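Local coordinates for ribosomal RNA processing protein 6 (Trypanosoma brucei brucei, PDB 4NLC) that probably acts as a 3'-5' exoribonuclease on RNA, including ribosomal RNA precursors, this chain being its catalytic core of exonuclease and HRDC domains, at residues A[153-156]-A[157-161]; A[258-261]-A[262-265]; A[285-288]-A[289-293]; A[299-302]-A[303-307]; A[341-345]-A[346-350]. The protein carries 1 engineered substitution. All coordinates share one frame; numbering follows the deposited sequence.

Contact 1 (A[153-156]-A[157-161]); sequences EDVR and WLQKD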
# COMPACT_ATOMS: atom_id res chain seq x y z
N GLU A 153 2.13 -4.86 2.63
CA GLU A 153 1.89 -3.76 1.68
C GLU A 153 2.36 -2.41 2.21
O GLU A 153 2.98 -1.64 1.48
CB GLU A 153 0.42 -3.73 1.23
CG GLU A 153 0.02 -4.99 0.46
CD GLU A 153 -0.65 -4.82 -0.90
OE1 GLU A 153 -1.86 -5.10 -1.01
OE2 GLU A 153 0.06 -4.47 -1.88
N ASP A 154 2.12 -2.16 3.52
CA ASP A 154 2.50 -0.91 4.18
C ASP A 154 3.97 -0.59 4.04
O ASP A 154 4.32 0.55 3.72
CB ASP A 154 2.10 -0.93 5.66
CG ASP A 154 0.61 -0.85 5.88
OD1 ASP A 154 -0.15 -0.95 4.90
OD2 ASP A 154 0.20 -0.61 7.03
N VAL A 155 4.81 -1.61 4.27
CA VAL A 155 6.27 -1.51 4.20
C VAL A 155 6.66 -1.01 2.80
O VAL A 155 7.52 -0.15 2.66
CB VAL A 155 6.92 -2.90 4.56
CG1 VAL A 155 8.36 -3.02 4.07
CG2 VAL A 155 6.82 -3.18 6.05
N ARG A 156 6.02 -1.57 1.78
CA ARG A 156 6.25 -1.24 0.38
C ARG A 156 5.75 0.17 0.05
O ARG A 156 6.46 0.97 -0.54
CB ARG A 156 5.59 -2.32 -0.51
CG ARG A 156 6.44 -3.58 -0.59
CD ARG A 156 5.66 -4.75 -1.18
NE ARG A 156 6.14 -6.02 -0.63
CZ ARG A 156 7.07 -6.79 -1.19
NH1 ARG A 156 7.63 -6.43 -2.34
NH2 ARG A 156 7.43 -7.93 -0.62
N TRP A 157 4.53 0.48 0.44
CA TRP A 157 3.87 1.77 0.23
C TRP A 157 4.71 2.93 0.75
O TRP A 157 4.94 3.88 -0.00
CB TRP A 157 2.48 1.77 0.88
CG TRP A 157 1.52 0.80 0.25
CD1 TRP A 157 1.64 0.20 -0.97
CD2 TRP A 157 0.27 0.35 0.80
NE1 TRP A 157 0.54 -0.59 -1.22
CE2 TRP A 157 -0.33 -0.50 -0.16
CE3 TRP A 157 -0.43 0.64 1.98
CZ2 TRP A 157 -1.59 -1.09 0.04
CZ3 TRP A 157 -1.67 0.03 2.19
CH2 TRP A 157 -2.24 -0.82 1.22
N LEU A 158 5.20 2.81 2.02
CA LEU A 158 6.02 3.83 2.69
C LEU A 158 7.24 4.17 1.86
O LEU A 158 7.64 5.33 1.79
CB LEU A 158 6.45 3.34 4.10
CG LEU A 158 5.40 3.38 5.24
CD1 LEU A 158 5.98 2.83 6.54
CD2 LEU A 158 4.95 4.77 5.52
N GLN A 159 7.82 3.16 1.21
CA GLN A 159 8.99 3.33 0.36
C GLN A 159 8.62 4.04 -0.93
O GLN A 159 9.16 5.09 -1.23
CB GLN A 159 9.68 1.98 0.08
CG GLN A 159 10.19 1.29 1.34
CD GLN A 159 10.78 -0.06 1.05
OE1 GLN A 159 11.28 -0.33 -0.05
NE2 GLN A 159 10.80 -0.92 2.06
N LYS A 160 7.71 3.46 -1.69
CA LYS A 160 7.23 3.99 -2.96
C LYS A 160 6.87 5.47 -2.88
O LYS A 160 7.32 6.26 -3.71
CB LYS A 160 6.00 3.16 -3.42
CG LYS A 160 5.15 3.78 -4.55
CD LYS A 160 3.89 2.92 -4.86
CE LYS A 160 2.77 2.92 -3.79
NZ LYS A 160 1.73 1.89 -4.07
N ASP A 161 6.06 5.83 -1.88
CA ASP A 161 5.50 7.17 -1.77
C ASP A 161 6.33 8.16 -1.02
O ASP A 161 6.24 9.34 -1.34
CB ASP A 161 4.10 7.10 -1.17
CG ASP A 161 3.09 6.43 -2.10
OD1 ASP A 161 2.93 6.91 -3.24
OD2 ASP A 161 2.44 5.43 -1.67
O HOH W 1 9.35 0.73 4.52

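Contact 2 (A[258-261]-A[262-265]); sequences RLLS and LERY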
# COMPACT_ATOMS: atom_id res chain seq x y z
N ARG A 258 11.11 -7.91 11.55
CA ARG A 258 12.33 -7.26 11.05
C ARG A 258 12.60 -7.71 9.60
O ARG A 258 12.90 -6.88 8.75
CB ARG A 258 13.52 -7.58 11.97
CG ARG A 258 14.90 -7.23 11.41
CD ARG A 258 15.93 -7.02 12.51
NE ARG A 258 16.28 -8.27 13.18
CZ ARG A 258 16.34 -8.42 14.50
NH1 ARG A 258 16.12 -7.40 15.31
NH2 ARG A 258 16.65 -9.61 15.02
N LEU A 259 12.46 -9.01 9.32
CA LEU A 259 12.59 -9.57 7.98
C LEU A 259 11.60 -8.93 7.02
O LEU A 259 11.96 -8.66 5.87
CB LEU A 259 12.45 -11.10 8.01
CG LEU A 259 13.60 -11.84 8.73
CD1 LEU A 259 13.30 -13.31 8.88
CD2 LEU A 259 14.91 -11.67 8.01
N LEU A 260 10.37 -8.64 7.50
CA LEU A 260 9.34 -7.96 6.71
C LEU A 260 9.73 -6.49 6.44
O LEU A 260 9.46 -5.98 5.35
CB LEU A 260 7.97 -8.04 7.39
CG LEU A 260 6.76 -7.65 6.54
CD1 LEU A 260 6.56 -8.62 5.39
CD2 LEU A 260 5.52 -7.58 7.38
N SER A 261 10.37 -5.83 7.41
CA SER A 261 10.84 -4.44 7.26
C SER A 261 12.00 -4.34 6.27
O SER A 261 12.24 -3.26 5.75
CB SER A 261 11.22 -3.84 8.61
OG SER A 261 12.48 -4.29 9.07
N LEU A 262 12.68 -5.46 5.98
CA LEU A 262 13.77 -5.56 4.99
C LEU A 262 13.26 -5.79 3.56
O LEU A 262 14.04 -5.76 2.60
CB LEU A 262 14.79 -6.63 5.42
CG LEU A 262 15.61 -6.27 6.67
CD1 LEU A 262 16.33 -7.48 7.20
CD2 LEU A 262 16.61 -5.14 6.36
N GLU A 263 11.96 -5.96 3.41
CA GLU A 263 11.37 -6.10 2.08
C GLU A 263 11.40 -4.76 1.37
O GLU A 263 11.38 -3.69 2.00
CB GLU A 263 9.96 -6.66 2.15
CG GLU A 263 9.99 -8.10 2.64
CD GLU A 263 8.71 -8.90 2.53
OE1 GLU A 263 7.66 -8.31 2.18
OE2 GLU A 263 8.75 -10.11 2.85
N ARG A 264 11.50 -4.82 0.04
CA ARG A 264 11.61 -3.64 -0.79
C ARG A 264 10.43 -3.50 -1.70
O ARG A 264 9.93 -4.50 -2.23
CB ARG A 264 12.84 -3.73 -1.69
CG ARG A 264 14.17 -3.77 -1.00
CD ARG A 264 15.28 -3.94 -2.02
NE ARG A 264 15.34 -5.31 -2.52
CZ ARG A 264 14.89 -5.69 -3.71
NH1 ARG A 264 14.36 -4.80 -4.54
NH2 ARG A 264 14.98 -6.96 -4.08
N TYR A 265 10.03 -2.25 -1.92
CA TYR A 265 9.03 -1.93 -2.90
C TYR A 265 9.70 -2.16 -4.29
O TYR A 265 10.85 -1.78 -4.51
CB TYR A 265 8.60 -0.44 -2.79
CG TYR A 265 7.70 -0.04 -3.95
CD1 TYR A 265 6.39 -0.50 -4.04
CD2 TYR A 265 8.22 0.65 -5.05
CE1 TYR A 265 5.60 -0.26 -5.16
CE2 TYR A 265 7.43 0.92 -6.17
CZ TYR A 265 6.12 0.47 -6.22
OH TYR A 265 5.32 0.75 -7.30

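Contact 3 (A[285-288]-A[289-293]); sequences GGLS and SSQLQ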
# COMPACT_ATOMS: atom_id res chain seq x y z
N GLY A 285 -8.25 -20.26 -23.71
CA GLY A 285 -8.66 -21.49 -24.38
C GLY A 285 -9.78 -21.18 -25.35
O GLY A 285 -10.59 -20.28 -25.08
N GLY A 286 -9.82 -21.90 -26.47
CA GLY A 286 -10.81 -21.72 -27.52
C GLY A 286 -10.42 -20.66 -28.54
O GLY A 286 -11.20 -20.34 -29.43
N LEU A 287 -9.18 -20.14 -28.44
CA LEU A 287 -8.68 -19.12 -29.35
C LEU A 287 -7.77 -19.66 -30.47
O LEU A 287 -6.94 -20.54 -30.24
CB LEU A 287 -7.96 -17.99 -28.57
CG LEU A 287 -8.83 -17.10 -27.62
CD1 LEU A 287 -8.05 -15.87 -27.15
CD2 LEU A 287 -10.12 -16.65 -28.31
N SER A 288 -7.89 -19.09 -31.65
CA SER A 288 -7.04 -19.43 -32.78
C SER A 288 -5.70 -18.71 -32.54
O SER A 288 -5.62 -17.89 -31.60
CB SER A 288 -7.68 -18.93 -34.08
OG SER A 288 -7.45 -17.54 -34.25
N SER A 289 -4.65 -19.00 -33.35
CA SER A 289 -3.35 -18.35 -33.18
C SER A 289 -3.42 -16.84 -33.39
O SER A 289 -2.71 -16.10 -32.71
CB SER A 289 -2.28 -18.97 -34.08
OG SER A 289 -2.63 -18.92 -35.45
N SER A 290 -4.32 -16.37 -34.28
CA SER A 290 -4.43 -14.93 -34.51
C SER A 290 -5.17 -14.22 -33.39
O SER A 290 -4.89 -13.05 -33.13
CB SER A 290 -5.07 -14.65 -35.86
OG SER A 290 -6.38 -15.19 -35.88
N GLN A 291 -6.07 -14.93 -32.69
CA GLN A 291 -6.83 -14.39 -31.56
C GLN A 291 -5.92 -14.33 -30.34
O GLN A 291 -6.04 -13.42 -29.53
CB GLN A 291 -8.07 -15.24 -31.28
CG GLN A 291 -9.12 -15.12 -32.40
CD GLN A 291 -10.26 -16.07 -32.22
OE1 GLN A 291 -10.08 -17.29 -32.09
NE2 GLN A 291 -11.46 -15.55 -32.31
N LEU A 292 -4.98 -15.28 -30.24
CA LEU A 292 -3.99 -15.33 -29.17
C LEU A 292 -2.99 -14.18 -29.33
O LEU A 292 -2.60 -13.58 -28.33
CB LEU A 292 -3.26 -16.69 -29.14
CG LEU A 292 -4.06 -17.88 -28.60
CD1 LEU A 292 -3.35 -19.21 -28.86
CD2 LEU A 292 -4.38 -17.72 -27.12
N GLN A 293 -2.59 -13.89 -30.58
CA GLN A 293 -1.68 -12.78 -30.90
C GLN A 293 -2.34 -11.45 -30.52
O GLN A 293 -1.69 -10.59 -29.92
CB GLN A 293 -1.27 -12.81 -32.39
CG GLN A 293 -0.34 -11.68 -32.84
CD GLN A 293 -0.14 -11.65 -34.35
OE1 GLN A 293 0.02 -12.69 -35.01
NE2 GLN A 293 -0.11 -10.46 -34.92
O HOH W 2 -11.64 -19.49 -31.90

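Contact 4 (A[299-302]-A[303-307]); sequences FNWR and DMAAR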
# COMPACT_ATOMS: atom_id res chain seq x y z
N PHE A 299 -3.25 -6.62 -24.52
CA PHE A 299 -2.81 -6.63 -23.13
C PHE A 299 -1.54 -5.81 -22.94
O PHE A 299 -1.44 -5.06 -21.98
CB PHE A 299 -2.66 -8.07 -22.59
CG PHE A 299 -2.50 -8.09 -21.08
CD1 PHE A 299 -1.24 -7.91 -20.50
CD2 PHE A 299 -3.60 -8.21 -20.25
CE1 PHE A 299 -1.10 -7.87 -19.10
CE2 PHE A 299 -3.45 -8.20 -18.86
CZ PHE A 299 -2.20 -8.02 -18.29
N ASN A 300 -0.58 -5.93 -23.86
CA ASN A 300 0.68 -5.18 -23.78
C ASN A 300 0.47 -3.71 -24.05
O ASN A 300 1.08 -2.89 -23.38
CB ASN A 300 1.78 -5.78 -24.65
CG ASN A 300 2.27 -7.07 -24.05
OD1 ASN A 300 1.89 -7.44 -22.93
ND2 ASN A 300 3.11 -7.78 -24.76
N TRP A 301 -0.46 -3.39 -24.98
CA TRP A 301 -0.85 -2.01 -25.24
C TRP A 301 -1.54 -1.42 -23.98
O TRP A 301 -1.28 -0.27 -23.61
CB TRP A 301 -1.81 -1.92 -26.45
CG TRP A 301 -2.26 -0.51 -26.66
CD1 TRP A 301 -1.59 0.46 -27.33
CD2 TRP A 301 -3.37 0.14 -26.02
NE1 TRP A 301 -2.22 1.67 -27.17
CE2 TRP A 301 -3.32 1.50 -26.38
CE3 TRP A 301 -4.41 -0.31 -25.19
CZ2 TRP A 301 -4.30 2.42 -25.96
CZ3 TRP A 301 -5.37 0.60 -24.76
CH2 TRP A 301 -5.31 1.95 -25.16
N ARG A 302 -2.44 -2.21 -23.35
CA ARG A 302 -3.21 -1.78 -22.18
C ARG A 302 -2.29 -1.41 -21.04
O ARG A 302 -2.56 -0.42 -20.35
CB ARG A 302 -4.27 -2.84 -21.77
CG ARG A 302 -5.24 -2.35 -20.71
CD ARG A 302 -6.16 -3.44 -20.22
NE ARG A 302 -5.42 -4.43 -19.44
CZ ARG A 302 -5.86 -4.99 -18.33
NH1 ARG A 302 -7.06 -4.70 -17.86
NH2 ARG A 302 -5.10 -5.85 -17.68
N ASP A 303 -1.18 -2.14 -20.87
CA ASP A 303 -0.20 -1.83 -19.83
C ASP A 303 0.56 -0.54 -20.17
O ASP A 303 0.72 0.30 -19.29
CB ASP A 303 0.73 -3.01 -19.56
CG ASP A 303 1.59 -2.75 -18.33
OD1 ASP A 303 1.10 -2.97 -17.20
OD2 ASP A 303 2.73 -2.30 -18.50
N MET A 304 1.00 -0.36 -21.42
CA MET A 304 1.68 0.86 -21.88
C MET A 304 0.78 2.10 -21.69
O MET A 304 1.20 3.07 -21.06
CB MET A 304 2.13 0.73 -23.36
CG MET A 304 3.32 -0.21 -23.53
SD MET A 304 3.85 -0.56 -25.25
CE MET A 304 5.62 -0.16 -25.13
N ALA A 305 -0.48 2.03 -22.14
CA ALA A 305 -1.45 3.11 -22.01
C ALA A 305 -1.77 3.43 -20.54
O ALA A 305 -2.06 4.58 -20.21
CB ALA A 305 -2.72 2.75 -22.76
N ALA A 306 -1.69 2.41 -19.66
CA ALA A 306 -1.95 2.56 -18.23
C ALA A 306 -0.83 3.37 -17.58
O ALA A 306 -1.11 4.23 -16.73
CB ALA A 306 -2.05 1.18 -17.58
N ARG A 307 0.43 3.12 -18.00
CA ARG A 307 1.65 3.80 -17.57
C ARG A 307 1.63 5.29 -17.94
O ARG A 307 1.89 6.15 -17.08
CB ARG A 307 2.89 3.11 -18.14
CG ARG A 307 3.18 1.79 -17.46
CD ARG A 307 4.33 1.06 -18.11
NE ARG A 307 4.41 -0.33 -17.66
CZ ARG A 307 5.27 -0.81 -16.76
NH1 ARG A 307 6.13 -0.00 -16.15
NH2 ARG A 307 5.24 -2.09 -16.43

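Contact 5 (A[341-345]-A[346-350]); sequences SPVSV and AVRTN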
# COMPACT_ATOMS: atom_id res chain seq x y z
N SER A 341 -16.55 -1.40 -23.68
CA SER A 341 -17.52 -0.77 -22.76
C SER A 341 -17.32 -1.26 -21.29
O SER A 341 -17.25 -2.48 -21.10
CB SER A 341 -18.95 -1.03 -23.22
OG SER A 341 -19.14 -0.70 -24.59
N PRO A 342 -17.19 -0.37 -20.26
CA PRO A 342 -17.22 1.11 -20.29
C PRO A 342 -15.94 1.73 -20.88
O PRO A 342 -14.84 1.39 -20.44
CB PRO A 342 -17.46 1.50 -18.82
CG PRO A 342 -16.89 0.36 -18.03
CD PRO A 342 -17.00 -0.88 -18.89
N VAL A 343 -16.10 2.60 -21.90
CA VAL A 343 -14.99 3.18 -22.65
C VAL A 343 -14.25 4.29 -21.89
O VAL A 343 -14.80 5.36 -21.65
CB VAL A 343 -15.40 3.65 -24.08
CG1 VAL A 343 -14.17 4.09 -24.88
CG2 VAL A 343 -16.14 2.55 -24.83
N SER A 344 -12.96 4.06 -21.62
CA SER A 344 -12.12 5.07 -20.98
C SER A 344 -11.66 6.10 -22.03
O SER A 344 -11.78 5.86 -23.24
CB SER A 344 -10.90 4.41 -20.32
OG SER A 344 -9.93 4.02 -21.28
N VAL A 345 -11.12 7.23 -21.56
CA VAL A 345 -10.58 8.27 -22.43
C VAL A 345 -9.37 7.68 -23.21
O VAL A 345 -9.33 7.80 -24.43
CB VAL A 345 -10.29 9.58 -21.66
CG1 VAL A 345 -9.36 10.52 -22.43
CG2 VAL A 345 -11.59 10.29 -21.31
N ALA A 346 -8.47 6.95 -22.51
CA ALA A 346 -7.30 6.27 -23.07
C ALA A 346 -7.67 5.43 -24.31
O ALA A 346 -7.02 5.56 -25.36
CB ALA A 346 -6.64 5.39 -22.01
N VAL A 347 -8.75 4.62 -24.21
CA VAL A 347 -9.26 3.78 -25.29
C VAL A 347 -9.87 4.64 -26.42
O VAL A 347 -9.54 4.43 -27.59
CB VAL A 347 -10.25 2.71 -24.76
CG1 VAL A 347 -11.10 2.13 -25.89
CG2 VAL A 347 -9.51 1.61 -24.01
N ARG A 348 -10.74 5.61 -26.06
CA ARG A 348 -11.39 6.48 -27.06
C ARG A 348 -10.38 7.28 -27.87
O ARG A 348 -10.51 7.34 -29.09
CB ARG A 348 -12.44 7.40 -26.40
CG ARG A 348 -13.37 8.08 -27.42
CD ARG A 348 -14.63 8.66 -26.79
NE ARG A 348 -15.63 7.63 -26.50
CZ ARG A 348 -16.54 7.18 -27.36
NH1 ARG A 348 -16.58 7.66 -28.60
NH2 ARG A 348 -17.41 6.25 -27.00
N THR A 349 -9.35 7.84 -27.21
CA THR A 349 -8.33 8.64 -27.89
C THR A 349 -7.42 7.75 -28.75
O THR A 349 -7.02 8.18 -29.83
CB THR A 349 -7.57 9.60 -26.92
OG1 THR A 349 -6.48 10.21 -27.60
CG2 THR A 349 -7.01 8.92 -25.71
N ASN A 350 -7.16 6.50 -28.33
CA ASN A 350 -6.31 5.57 -29.07
C ASN A 350 -7.04 4.41 -29.76
O ASN A 350 -6.42 3.39 -30.05
CB ASN A 350 -5.19 5.04 -28.17
CG ASN A 350 -4.32 6.13 -27.61
OD1 ASN A 350 -4.51 6.59 -26.48
ND2 ASN A 350 -3.40 6.62 -28.42

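Contact 1 (A[153-156]-A[157-161])
Glu153 and Trp157 stand one turn apart on helix 152-162, and the indole lies back against the turn before it. Glu153 CB sits over the face of the six-membered ring, 3.8 Å from its centroid, a CH-pi contact, and approaches CZ2 to 3.5 Å. On the five-membered side the carbonyl oxygen Glu153 O comes over the ring as well, 3.1 Å from Trp157 CG. Asp154 reaches the far rim of the indole, with OD1 3.3 Å from Trp157 CE3 and equally near CZ3; its carboxylate plane is turned 35° from the ring. What lays the indole here is a first torsion that sets CG beside the backbone N (chi1 -65°), so that the ring folds back along the preceding turn. The helix backbone fixes that position: Trp157 N donates to Glu153 O at 2.8 Å and 170°, Leu158 N to Asp154 O at 3.0 Å. Two residues along, on another side of the helix, Gln159 runs alongside Val155, and a water bridges Val155 O (2.8 Å) to Gln159 NE2. The outer polar ends find other partners: Arg156 pairs with Glu263, Gln159 with the backbone of Glu263 and Tyr265, and Lys160 NZ with His99 NE2. Trp157 also stacks on His99, and Asp154 OD2 lies close to Asp96 OD1, consistent with the acidic centre of an RNase H-like exonuclease. The helix is the crossover of the beta-alpha-beta unit between strands 145-148 and 169-171, where Leu158 packs on strands 92-100, 108-115 and 145-148.

Contact 2 (A[258-261]-A[262-265])
Leu260 and Glu263 meet where helix 249-261 reaches its C-terminal end and the chain passes into an irregular loop. The close side of this helix terminus is held by polar bonds. Glu263 N donates to Leu260 O at 3.2 Å, three residues back, from well above the carbonyl plane and not on a lone pair. The carboxylate of Glu263 then leans over the leucine, its OE1 3.4 Å from Leu260 CD1, while an extended chain beyond CG (chi2 -169°) lets the acid pass along that methyl and reach Arg156 in a salt bridge. Leu262 N divides its proton between two weak bonds, 3.1 Å to Arg258 O and 3.3 Å to Leu259 O, the spacing passing from four residues to three as the helix ends. Ile45 of helix 42-46 belongs to this packed part, against both Ser261 and Leu262. By contrast, Leu259 is exposed and turns from the loop. Leu262 meets the last turn mainly through its backbone: its CG lies 3.5 Å from Arg258 O, yet its CD1 comes no nearer than 4.5 Å to Arg258 CG. Ser261 is tucked in: OG stands between the backbone N and the carbonyl carbon (chi1 78°), and this hydroxyl donates at 2.6 Å to a lone pair of Arg258 O, in the carbonyl plane.

Contact 3 (A[285-288]-A[289-293])
Ser288 and Gln291 form a capping box at the start of helix 289-309, Ser288 being its N-cap. The hydrogen bonds differ in quality. The straight one runs from Ser288 N to Gln291 OE1, 2.9 Å and 172°, in the carbonyl plane of the amide and on a lone pair, so the glutamine reaches back over the first turn to take the amide of the capping residue. Its chain allows this by setting CG beside the backbone N (chi1 -68°) and then extending. The serine side chain caps more weakly, OG accepting from Ser290 N at 3.3 Å. The first regular helical bond joins Leu292 N to Ser288 O at 3.0 Å, and Gln291 N adds a weak one to the same oxygen. Water provides a second kind of link, donating to Gly286 O (2.6 Å) and to Gln291 OE1 (2.7 Å). With OE1 held by the backbone and the water and NE2 by Thr327 O, the rotation of the amide is probably fixed. Gly286 itself takes a positive phi of 88°, which suits glycine. Apolar contact completes the turn: Leu287 CB meets Leu292 CD2 at 3.9 Å and lies equally far from Gln291 CB. This cap begins the first long helix of the HRDC region on the protein surface. Thr327, the partner of Gln291 NE2, belongs to helix 319-328, and the glutamine side chain touches Leu329 just beyond, while Leu292 packs on Leu284 in the loop that follows helix 275-280.

Contact 4 (A[299-302]-A[303-307])
The long helix 289-309 of the HRDC domain carries a buried turn here, where Ala305 stands over Trp301. Ala305 CB lies above the six-membered ring, 3.7 Å from the centroid and 16° off the ring normal, a CH-pi contact displaced toward the rim, with CZ2 3.6 Å away. The tryptophan swings its ring under this methyl because CG is anti to the backbone N (chi1 177°), laying the indole forward along the next turn. Main-chain bonds hold the two residues at that spacing: Ala305 N donates to Trp301 O at 2.8 Å and 174°, while Asp303 N to Phe299 O (3.1 Å) and Met304 N to Asn300 O (3.2 Å) are more tilted from their carbonyls. The rest of the indole is embedded among Val316, Met317 and Lys353, Leu354 and Ile357 of helix 351-359, so one side chain joins several helices of the domain. Arg302 donates from NH1 to Met317 O and packs on Pro313 and Val316. Around the helix from the tryptophan, Asp303 turns toward the exonuclease domain, where OD1 hydrogen-bonds to Tyr105 OH, and Arg307 donates from NH1 to Asn15 O, so both charged side chains tie this helix to residues far earlier in the chain. They also pair with each other over one helical turn in a salt bridge: Arg307 NE meets Asp303 OD2 at 2.7 Å, the oxygen lying at the edge of the guanidinium and in its plane, and approached from its syn side.

Contact 5 (A[341-345]-A[346-350])
Ser344 OG is gripped from two directions: it accepts from Val347 N at 3.2 Å, with a fairly straight N-H...O angle of 163°, and hydrogen-bonds to Val316 O as well. Because the carbonyl can only accept, the hydroxyl proton goes to Val316 while the oxygen accepts from the helix. Ser344 stands at the N-cap of helix 345-349, and the bond from Val347 N is the capping bond; OG is placed over the first turn by a first torsion of 75°, between the backbone N and the carbonyl carbon. The same hydroxyl lies against Ala346 CB (3.6 Å) and Val347 CG2 (3.7 Å), so two methyls lie close to it. The first helical backbone bond follows, from Arg348 N to Ser344 O at 3.0 Å, so that one residue caps the helix with its side chain and opens it with its carbonyl. Val343, just before the cap, turns its side chain toward the helix; CG1 touches Val347 CG1 at 3.8 Å, the two chains meeting at about a right angle, and comes within 4.0 Å of Arg348 CB. Val343 and Arg348 also both rest on Leu337 of helix 333-339, and Val347 reaches Met317 and Cys340. Cys340 can form a disulfide with position 321, the engineered Ser321 here, so the bond is absent. Chemically, then, the start of this short helix is capped by one hydroxyl that serves both an amide of its own first turn and the carbonyl of Val316, at the end of helix 313-316, with valine-to-valine contact beside it.

Overall arrangement
Every contact joins consecutive residues, so none closes a long loop; the five follow in series and none nest or cross. Contact 1 lies within the crossover helix of the exonuclease sheet, and contact 2 ends helix 249-261 beside it. These two touch, with Arg156 NH2 2.8 Å from Glu263 OE1 in a salt bridge that brings the chain back against the exonuclease core as it leaves for the HRDC domain. Contact 3 starts helix 289-309 and contact 4 lies further along it, their centres about 20 Å apart. Contact 5 begins a late HRDC helix and meets contact 4, where Trp301 CZ2 lies 3.5 Å from Asn350 CB.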